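PDB 4ZXH: Abbfa_003403, which is a four-domain nonribosomal peptide synthetase that probably activates an amino acid, carries it on phosphopantetheine, condenses it and releases the product through a thioesterase. Local coordinates for residues Phe1070-Ile1073 with Cys1079-Glu1082; Ile978-Cys983 with Gly1075-Tyr1080; Ser1299-Tyr1302 with Ala1308-Gln1311. All coordinates share one frame; numbering follows the deposited sequence.

Interaction 1: residues Phe1070-Ile1073 with Cys1079-Glu1082; sequences FHPI and CYME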
# COMPACT_ATOMS: atom_id res chain seq x y z
N PHE A 1070 -20.29 -40.34 1.02
CA PHE A 1070 -21.30 -39.75 1.87
C PHE A 1070 -20.79 -39.41 3.25
O PHE A 1070 -19.99 -40.15 3.83
CB PHE A 1070 -22.48 -40.69 1.95
CG PHE A 1070 -22.97 -41.10 0.63
CD1 PHE A 1070 -23.78 -40.25 -0.11
CD2 PHE A 1070 -22.59 -42.31 0.09
CE1 PHE A 1070 -24.24 -40.61 -1.36
CE2 PHE A 1070 -23.04 -42.69 -1.16
CZ PHE A 1070 -23.86 -41.83 -1.89
N HIS A 1071 -21.26 -38.28 3.77
CA HIS A 1071 -20.79 -37.77 5.03
C HIS A 1071 -20.93 -38.78 6.15
O HIS A 1071 -21.84 -39.59 6.12
CB HIS A 1071 -21.57 -36.51 5.40
CG HIS A 1071 -23.04 -36.73 5.56
ND1 HIS A 1071 -23.59 -37.32 6.68
CD2 HIS A 1071 -24.08 -36.42 4.75
CE1 HIS A 1071 -24.90 -37.37 6.55
NE2 HIS A 1071 -25.23 -36.83 5.39
N PRO A 1072 -20.01 -38.74 7.12
CA PRO A 1072 -20.16 -39.49 8.38
C PRO A 1072 -21.11 -38.78 9.33
O PRO A 1072 -21.78 -37.84 8.90
CB PRO A 1072 -18.74 -39.50 8.94
CG PRO A 1072 -18.12 -38.24 8.38
CD PRO A 1072 -18.71 -38.03 7.03
N ILE A 1073 -21.14 -39.19 10.60
CA ILE A 1073 -22.04 -38.62 11.61
C ILE A 1073 -22.06 -37.09 11.63
O ILE A 1073 -23.12 -36.49 11.66
CB ILE A 1073 -21.67 -39.08 13.04
CG1 ILE A 1073 -21.69 -40.60 13.15
CG2 ILE A 1073 -22.68 -38.52 14.03
CD1 ILE A 1073 -23.09 -41.18 13.06
N CYS A 1079 -13.21 -35.25 5.75
CA CYS A 1079 -12.43 -36.49 5.85
C CYS A 1079 -12.08 -37.14 4.50
O CYS A 1079 -11.30 -38.10 4.50
CB CYS A 1079 -13.20 -37.51 6.69
SG CYS A 1079 -14.87 -37.92 5.93
N TYR A 1080 -12.67 -36.68 3.39
CA TYR A 1080 -12.41 -37.25 2.05
C TYR A 1080 -11.39 -36.43 1.26
O TYR A 1080 -10.91 -36.89 0.24
CB TYR A 1080 -13.71 -37.37 1.22
CG TYR A 1080 -14.73 -38.22 1.91
CD1 TYR A 1080 -14.44 -39.55 2.22
CD2 TYR A 1080 -15.95 -37.70 2.31
CE1 TYR A 1080 -15.34 -40.33 2.89
CE2 TYR A 1080 -16.87 -38.50 2.98
CZ TYR A 1080 -16.55 -39.81 3.27
OH TYR A 1080 -17.42 -40.62 3.95
N MET A 1081 -11.07 -35.22 1.72
CA MET A 1081 -10.09 -34.41 1.01
C MET A 1081 -8.75 -35.13 0.89
O MET A 1081 -8.25 -35.33 -0.21
CB MET A 1081 -9.90 -33.05 1.66
CG MET A 1081 -11.17 -32.27 1.82
SD MET A 1081 -10.87 -30.61 2.50
CE MET A 1081 -10.47 -29.78 0.95
N GLU A 1082 -8.17 -35.53 2.01
CA GLU A 1082 -6.85 -36.13 1.94
C GLU A 1082 -6.91 -37.42 1.11
O GLU A 1082 -6.02 -37.66 0.28
CB GLU A 1082 -6.28 -36.39 3.34
CG GLU A 1082 -4.88 -36.96 3.36
CD GLU A 1082 -3.78 -36.04 2.73
OE1 GLU A 1082 -3.83 -34.79 2.86
OE2 GLU A 1082 -2.86 -36.58 2.09

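Interaction 2: residues Ile978-Cys983 with Gly1075-Tyr1080; sequences IEIELC and GSTFCY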
# COMPACT_ATOMS: atom_id res chain seq x y z
N ILE A 978 -17.56 -23.86 4.02
CA ILE A 978 -17.10 -22.82 3.10
C ILE A 978 -15.61 -22.97 2.81
O ILE A 978 -15.17 -22.90 1.67
CB ILE A 978 -17.38 -21.42 3.66
CG1 ILE A 978 -18.86 -21.04 3.49
CG2 ILE A 978 -16.47 -20.40 3.02
CD1 ILE A 978 -19.21 -19.69 4.09
N GLU A 979 -14.81 -23.20 3.85
CA GLU A 979 -13.39 -23.32 3.60
C GLU A 979 -13.08 -24.65 2.87
O GLU A 979 -12.15 -24.70 2.07
CB GLU A 979 -12.60 -23.19 4.90
CG GLU A 979 -12.79 -21.84 5.59
CD GLU A 979 -12.06 -21.74 6.91
OE1 GLU A 979 -11.55 -22.77 7.40
OE2 GLU A 979 -12.00 -20.62 7.45
N ILE A 980 -13.87 -25.70 3.12
CA ILE A 980 -13.69 -26.95 2.37
C ILE A 980 -13.91 -26.74 0.86
O ILE A 980 -13.09 -27.18 0.05
CB ILE A 980 -14.63 -28.06 2.88
CG1 ILE A 980 -14.18 -28.48 4.29
CG2 ILE A 980 -14.60 -29.26 1.96
CD1 ILE A 980 -15.06 -29.53 4.95
N GLU A 981 -14.97 -26.02 0.49
CA GLU A 981 -15.25 -25.75 -0.92
C GLU A 981 -14.19 -24.86 -1.58
O GLU A 981 -13.83 -25.07 -2.74
CB GLU A 981 -16.63 -25.11 -1.07
CG GLU A 981 -16.98 -24.77 -2.51
CD GLU A 981 -17.93 -25.77 -3.16
OE1 GLU A 981 -18.86 -26.26 -2.48
OE2 GLU A 981 -17.73 -26.07 -4.37
N LEU A 982 -13.69 -23.86 -0.87
CA LEU A 982 -12.65 -23.00 -1.44
C LEU A 982 -11.32 -23.75 -1.58
O LEU A 982 -10.62 -23.58 -2.57
CB LEU A 982 -12.44 -21.75 -0.60
CG LEU A 982 -13.66 -20.81 -0.53
CD1 LEU A 982 -13.47 -19.70 0.52
CD2 LEU A 982 -13.95 -20.24 -1.92
N CYS A 983 -10.98 -24.59 -0.61
CA CYS A 983 -9.72 -25.33 -0.70
C CYS A 983 -9.74 -26.26 -1.89
O CYS A 983 -8.85 -26.21 -2.73
CB CYS A 983 -9.43 -26.12 0.57
SG CYS A 983 -8.72 -25.15 1.88
N GLY A 1075 -21.58 -34.96 9.32
CA GLY A 1075 -22.31 -34.44 8.18
C GLY A 1075 -21.46 -33.69 7.16
O GLY A 1075 -21.97 -33.12 6.19
N SER A 1076 -20.16 -33.70 7.39
CA SER A 1076 -19.24 -32.96 6.54
C SER A 1076 -18.39 -33.85 5.63
O SER A 1076 -18.32 -35.06 5.83
CB SER A 1076 -18.35 -32.11 7.43
OG SER A 1076 -17.18 -31.76 6.77
N THR A 1077 -17.75 -33.25 4.63
CA THR A 1077 -16.97 -34.01 3.67
C THR A 1077 -15.47 -33.91 3.91
O THR A 1077 -14.69 -34.48 3.14
CB THR A 1077 -17.24 -33.53 2.24
OG1 THR A 1077 -16.95 -32.14 2.16
CG2 THR A 1077 -18.72 -33.75 1.87
N PHE A 1078 -15.07 -33.21 4.97
CA PHE A 1078 -13.66 -32.91 5.23
C PHE A 1078 -12.73 -34.14 5.20
O PHE A 1078 -11.59 -34.06 4.72
CB PHE A 1078 -13.50 -32.23 6.59
CG PHE A 1078 -12.06 -32.12 7.02
CD1 PHE A 1078 -11.30 -31.02 6.66
CD2 PHE A 1078 -11.46 -33.14 7.75
CE1 PHE A 1078 -9.95 -30.91 7.01
CE2 PHE A 1078 -10.09 -33.05 8.11
CZ PHE A 1078 -9.35 -31.93 7.74
N CYS A 1079 -13.21 -35.25 5.75
CA CYS A 1079 -12.43 -36.49 5.85
C CYS A 1079 -12.08 -37.14 4.50
O CYS A 1079 -11.30 -38.10 4.50
CB CYS A 1079 -13.20 -37.51 6.69
SG CYS A 1079 -14.87 -37.92 5.93
N TYR A 1080 -12.67 -36.68 3.39
CA TYR A 1080 -12.41 -37.25 2.05
C TYR A 1080 -11.39 -36.43 1.26
O TYR A 1080 -10.91 -36.89 0.24
CB TYR A 1080 -13.71 -37.37 1.22
CG TYR A 1080 -14.73 -38.22 1.91
CD1 TYR A 1080 -14.44 -39.55 2.22
CD2 TYR A 1080 -15.95 -37.70 2.31
CE1 TYR A 1080 -15.34 -40.33 2.89
CE2 TYR A 1080 -16.87 -38.50 2.98
CZ TYR A 1080 -16.55 -39.81 3.27
OH TYR A 1080 -17.42 -40.62 3.95

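Interaction 3: residues Ser1299-Tyr1302 with Ala1308-Gln1311; sequences SIMY and AVAQ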
# COMPACT_ATOMS: atom_id res chain seq x y z
N SER A 1299 -7.63 -42.25 12.33
CA SER A 1299 -6.35 -42.02 11.68
C SER A 1299 -6.20 -42.76 10.36
O SER A 1299 -5.29 -42.47 9.59
CB SER A 1299 -5.20 -42.41 12.62
OG SER A 1299 -5.26 -43.78 12.97
N ILE A 1300 -7.09 -43.71 10.10
CA ILE A 1300 -7.10 -44.42 8.82
C ILE A 1300 -7.24 -43.41 7.67
O ILE A 1300 -6.73 -43.65 6.56
CB ILE A 1300 -8.26 -45.49 8.79
CG1 ILE A 1300 -8.25 -46.32 7.50
CG2 ILE A 1300 -9.61 -44.83 8.95
CD1 ILE A 1300 -7.14 -47.28 7.40
N MET A 1301 -7.87 -42.26 7.95
CA MET A 1301 -8.09 -41.21 6.95
C MET A 1301 -7.04 -40.08 6.97
O MET A 1301 -7.18 -39.10 6.23
CB MET A 1301 -9.50 -40.63 7.12
CG MET A 1301 -10.62 -41.69 7.05
SD MET A 1301 -11.09 -42.31 5.40
CE MET A 1301 -9.81 -43.51 5.13
N TYR A 1302 -6.02 -40.18 7.83
CA TYR A 1302 -4.93 -39.19 7.84
C TYR A 1302 -3.92 -39.54 6.77
O TYR A 1302 -3.69 -40.72 6.49
CB TYR A 1302 -4.16 -39.15 9.17
CG TYR A 1302 -4.94 -38.87 10.41
CD1 TYR A 1302 -6.24 -38.37 10.36
CD2 TYR A 1302 -4.38 -39.13 11.65
CE1 TYR A 1302 -6.96 -38.14 11.52
CE2 TYR A 1302 -5.09 -38.89 12.82
CZ TYR A 1302 -6.37 -38.41 12.75
OH TYR A 1302 -7.07 -38.19 13.92
N ALA A 1308 -2.50 -45.85 1.57
CA ALA A 1308 -2.68 -47.29 1.39
C ALA A 1308 -4.16 -47.60 1.16
O ALA A 1308 -4.52 -48.56 0.49
CB ALA A 1308 -2.14 -48.06 2.57
N VAL A 1309 -5.03 -46.76 1.70
CA VAL A 1309 -6.47 -46.91 1.48
C VAL A 1309 -6.83 -46.62 0.03
O VAL A 1309 -7.53 -47.40 -0.61
CB VAL A 1309 -7.28 -46.00 2.40
CG1 VAL A 1309 -8.75 -46.08 2.06
CG2 VAL A 1309 -7.02 -46.36 3.85
N ALA A 1310 -6.35 -45.50 -0.49
CA ALA A 1310 -6.57 -45.12 -1.88
C ALA A 1310 -6.09 -46.21 -2.82
O ALA A 1310 -6.80 -46.60 -3.75
CB ALA A 1310 -5.87 -43.80 -2.22
N GLN A 1311 -4.87 -46.70 -2.56
CA GLN A 1311 -4.30 -47.75 -3.40
C GLN A 1311 -5.19 -48.99 -3.38
O GLN A 1311 -5.37 -49.62 -4.41
CB GLN A 1311 -2.90 -48.10 -2.93
CG GLN A 1311 -1.83 -47.10 -3.32
CD GLN A 1311 -1.41 -47.25 -4.76
OE1 GLN A 1311 -1.76 -46.44 -5.61
NE2 GLN A 1311 -0.65 -48.30 -5.04

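Interaction 1: residues Phe1070-Ile1073 with Cys1079-Glu1082
Tyr-1080 reaches across to Phe-1070 with its hydroxyl and donates a hydrogen bond to the backbone carbonyl, OH to O 2.6 Å. The donor stands above the carbonyl plane, with a C=O...donor angle of 140°, while the oxygen lies near the plane of the ring, at its edge. The same OH is bonded to the backbone N of Trp-1136, so this buried phenol ties two neighbouring backbones together; a tyrosine suits the place because it brings a polar tip to the end of a long flat apolar body. With CG beside the backbone N (chi1 -58°), the ring extends toward the strand end. Over the ring centre, 3.5 Å above its plane, sits SG of Cys-1079. That sulfur also meets Pro-1072, at 4.0 Å from CD and 4.1 Å from CG, and so touches both the phenol ring and the proline as a compact apolar atom. Behind Pro-1072, ND1 of His-1071 donates to the proline's own carbonyl O at 2.9 Å, the acceptor lying in the imidazole plane, and NE2 of His-1071 is bonded to Tyr-1118 OH; two hydrogen bonds thus hold the imidazole. This close-set centre gives way to looser ends. The contact stops short of Ile-1073, which is partly exposed, and of Glu-1082, also partly exposed, whose carboxylate is engaged by Arg-1085 and Arg-994. The Phe-1070 side chain packs on Ile-1142 and Ile-1146 of helix 1138-1152. The arrangement belongs to the alpha/beta-hydrolase fold of thioesterase domains: the loop leaving strand 1067-1070 is braced against the end of strand 1131-1136, beside what is consistent with a nucleophile elbow.

Interaction 2: residues Ile978-Cys983 with Gly1075-Tyr1080
Ile-980, on helix 977-990, pushes its side chain into the loop formed by Ser-1076, Thr-1077 and Phe-1078. From CB, which points toward the loop, two branches part. The short one, CG2, lies anti to the backbone N and comes up against OG1 of Thr-1077 at 3.7 Å, a van der Waals approach of methyl to hydroxyl. The longer branch leaves through CG1, which acts as a spacer, and runs on extended (chi2 177°) to CD1. This terminal methyl makes the nearest approaches: 3.5 Å to CB of Phe-1078 and 3.6 Å to OG of Ser-1076. CD1 lies at the edge of the Phe-1078 ring, near its plane; the side chains of Ile-980 and Phe-1078 cross at about a right angle. A branched aliphatic residue suits the spot, since it can touch three loop residues from one helical position. OG of Ser-1076 accepts a hydrogen bond from the backbone N of Phe-1078 (3.1 Å), forming an ST turn. The Phe-1078 ring itself turns to Tyr-1194 and Ala-973. Between 978-983 and 1075-1080 the contact is van der Waals: one isoleucine of the carrier-domain helix packs on a methylene and two hydroxyl oxygens of the thioesterase loop, so the fit here rests on shape.

Interaction 3: residues Ser1299-Tyr1302 with Ala1308-Gln1311
No flat group lies between Ile-1300, Met-1301 and Val-1309, the three residues that meet here; the ring at hand, that of Tyr-1302, folds back so that CA of Ser-1299 stands 3.4 Å above one face, over the centre, while the OH of Tyr-1302 is hydrogen-bonded to Ala-1192 O. Methyl and methylene groups do nearly all the touching, with CG2 of Val-1309 also near the carbonyl O of Ile-1300. Val-1309 offers both methyls: CG2 touches CD1 of Ile-1300 at 3.7 Å and CG1 of Ile-1300 at 3.9 Å, whereas CG1 of Val-1309 meets the CE methyl of Met-1301 at 4.1 Å. Ile-1300 carries its CG1 anti to the backbone N (chi1 -176°), which swings the longer branch round to the helix. Met-1301 starts out in the other direction, but its chain bends at chi2 and chi3 and brings CE back, a course that an unbranched flexible residue can follow. Val-1309, short and beta-branched, presents one methyl mainly to each partner. Around this trio, Ile-1163 of strand 1157-1163 touches all three residues, Trp-1136 of strand 1131-1136 backs Ile-1300 and Met-1301, Leu-1083 of helix 1081-1086 touches Val-1309, and Leu-1293 of strand 1288-1293 touches both Val-1309 and Ile-1300.

How the interactions relate
Interactions 1 and 3 are buried within the thioesterase domain, their centres about 12 Å apart, whereas interaction 2 is only partly buried and joins that domain to the carrier-domain helix. The ranges of interactions 1 and 2 overlap at Cys-1079 and Tyr-1080, which act only in interaction 1, while Ser-1076 to Phe-1078 meet helix 977-990. Their chemistry follows their place: interaction 1 depends on a buried phenol bonded to backbone, interaction 2 on one isoleucine touching methylene and hydroxyl groups, and interaction 3 on apolar side-chain packing. Trp-1136 is a common neighbour of interactions 1 and 3, which also touch through Cys-1079 O and Met-1301 CB.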